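Local atomic coordinates of autotransporter adhesin/invasin TibA (Escherichia coli, PDB entry 4Q1Q), a protein that mediates adhesion to and invasion of human intestinal epithelial cells and bacterial aggregation, and enhances biofilm formation, as a heptosylated surface autotransporter. Residues 272-276 / 277-281. Residues are numbered along the deposited sequence; the frame is centred on the assembly and turned at random.
Sequences VITNT and SAAVS. With 289 (D-glycero-alpha-D-manno-heptopyranose), chain B.
The turn that follows strand 271-273, at the last modelled coil of a beta-helix, folds A279 and V280 back against T274 and V272. V272 and V280 meet tip to tip, CG1 of V272 lying 4.2 Å from CG2 of V280. With its methyl anti to the carbonyl carbon and OG1 between the backbone N and that carbon (chi1 54°), T274 presses CG2 against V280 CG2 at 3.4 Å, a tight carbon contact. The same T274 CG2 rests 3.9 Å from A279 CB, so one methyl touches two neighbouring residues, A279 and V280. In this passenger-domain fragment, parallel strands stack coil upon coil; I273 pairs through its backbone with L253 and V255 of strand 252-255 in the coil before, and A279 with A261 of strand 260-266, while V255 also packs on A279 and V280. Inside the bend, a water accepts from A279 N at 2.8 Å and donates to T276 O at 3.3 Å, with a weak third bond to S277 O, bridging backbone groups round the turn. On its outer side S277 is O-heptosylated: OG is covalently joined to C1 of the heptose at 1.3 Å, and the ring lies beside A278, whose N is 3.5 Å from sugar C1.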
loop_
_atom_site.group_PDB
_atom_site.type_symbol
_atom_site.label_atom_id
_atom_site.label_comp_id
_atom_site.label_asym_id
_atom_site.label_seq_id
_atom_site.Cartn_x
_atom_site.Cartn_y
_atom_site.Cartn_z
ATOM N N VAL A 272 -7.199 -30.360 -5.785
ATOM C CA VAL A 272 -7.394 -29.640 -7.036
ATOM C C VAL A 272 -8.796 -29.953 -7.563
ATOM O O VAL A 272 -9.197 -31.114 -7.672
ATOM C CB VAL A 272 -6.356 -29.990 -8.110
ATOM C CG1 VAL A 272 -6.670 -29.301 -9.431
ATOM C CG2 VAL A 272 -4.966 -29.595 -7.648
ATOM N N ILE A 273 -9.505 -28.882 -7.897
ATOM C CA ILE A 273 -10.865 -28.924 -8.406
ATOM C C ILE A 273 -10.940 -28.293 -9.782
ATOM O O ILE A 273 -10.516 -27.151 -9.960
ATOM C CB ILE A 273 -11.804 -28.122 -7.501
ATOM C CG1 ILE A 273 -11.707 -28.676 -6.087
ATOM C CG2 ILE A 273 -13.240 -28.230 -8.001
ATOM C CD1 ILE A 273 -12.529 -27.917 -5.060
ATOM N N THR A 274 -11.452 -29.026 -10.763
ATOM C CA THR A 274 -11.548 -28.475 -12.111
ATOM C C THR A 274 -12.992 -28.610 -12.561
ATOM O O THR A 274 -13.708 -29.470 -12.041
ATOM C CB THR A 274 -10.664 -29.218 -13.126
ATOM O OG1 THR A 274 -10.993 -30.609 -13.071
ATOM C CG2 THR A 274 -9.183 -29.025 -12.810
ATOM N N ASN A 275 -13.382 -27.783 -13.524
ATOM C CA ASN A 275 -14.729 -27.784 -14.088
ATOM C C ASN A 275 -14.821 -27.905 -15.609
ATOM O O ASN A 275 -15.876 -27.677 -16.204
ATOM C CB ASN A 275 -15.479 -26.546 -13.597
ATOM C CG ASN A 275 -15.545 -26.520 -12.086
ATOM O OD1 ASN A 275 -14.666 -25.999 -11.404
ATOM N ND2 ASN A 275 -16.520 -27.224 -11.559
ATOM N N THR A 276 -13.723 -28.368 -16.185
ATOM C CA THR A 276 -13.464 -28.520 -17.606
ATOM C C THR A 276 -12.285 -29.501 -17.665
ATOM O O THR A 276 -11.475 -29.529 -16.746
ATOM C CB THR A 276 -13.028 -27.157 -18.180
ATOM O OG1 THR A 276 -14.180 -26.361 -18.482
ATOM C CG2 THR A 276 -12.140 -27.326 -19.405
ATOM N N SER A 277 -12.094 -30.270 -18.729
ATOM C CA SER A 277 -11.001 -31.240 -18.729
ATOM C C SER A 277 -9.594 -30.717 -19.008
ATOM O O SER A 277 -8.605 -31.341 -18.625
ATOM C CB SER A 277 -11.264 -32.318 -19.777
ATOM O OG SER A 277 -11.260 -31.714 -21.058
ATOM N N ALA A 278 -9.449 -29.651 -19.776
ATOM C CA ALA A 278 -8.082 -29.232 -20.104
ATOM C C ALA A 278 -7.698 -28.021 -19.243
ATOM O O ALA A 278 -7.042 -27.085 -19.696
ATOM C CB ALA A 278 -7.954 -28.970 -21.601
ATOM N N ALA A 279 -8.112 -28.040 -17.980
ATOM C CA ALA A 279 -8.013 -26.850 -17.140
ATOM C C ALA A 279 -6.652 -26.739 -16.458
ATOM O O ALA A 279 -6.150 -25.636 -16.250
ATOM C CB ALA A 279 -9.118 -26.844 -16.091
ATOM N N VAL A 280 -6.063 -27.877 -16.105
ATOM C CA VAL A 280 -4.878 -27.901 -15.251
ATOM C C VAL A 280 -3.776 -28.797 -15.814
ATOM O O VAL A 280 -4.077 -29.905 -16.256
ATOM C CB VAL A 280 -5.259 -28.408 -13.847
ATOM C CG1 VAL A 280 -4.026 -28.643 -12.991
ATOM C CG2 VAL A 280 -6.187 -27.430 -13.145
ATOM N N SER A 281 -2.526 -28.336 -15.765
ATOM C CA SER A 281 -1.369 -29.084 -16.265
ATOM C C SER A 281 -0.351 -29.389 -15.165
ATOM O O SER A 281 0.263 -28.475 -14.611
ATOM C CB SER A 281 -0.643 -28.337 -17.391
ATOM O OG SER A 281 -1.519 -27.949 -18.440
HETATM O O7 289 B . -12.618 -35.370 -20.595
HETATM C C7 289 B . -13.599 -35.155 -21.622
HETATM C C6 289 B . -12.966 -34.609 -22.890
HETATM O O6 289 B . -13.918 -34.766 -23.944
HETATM C C5 289 B . -12.569 -33.152 -22.667
HETATM O O5 289 B . -11.255 -33.262 -22.127
HETATM C C1 289 B . -10.474 -32.067 -22.041
HETATM C C2 289 B . -10.299 -31.588 -23.479
HETATM O O2 289 B . -9.790 -32.615 -24.338
HETATM C C3 289 B . -11.695 -31.111 -23.864
HETATM O O3 289 B . -11.600 -30.377 -25.084
HETATM C C4 289 B . -12.649 -32.296 -23.924
HETATM O O4 289 B . -14.009 -31.857 -23.982
HETATM O O HOH W 1 -8.297 -30.062 -16.049
#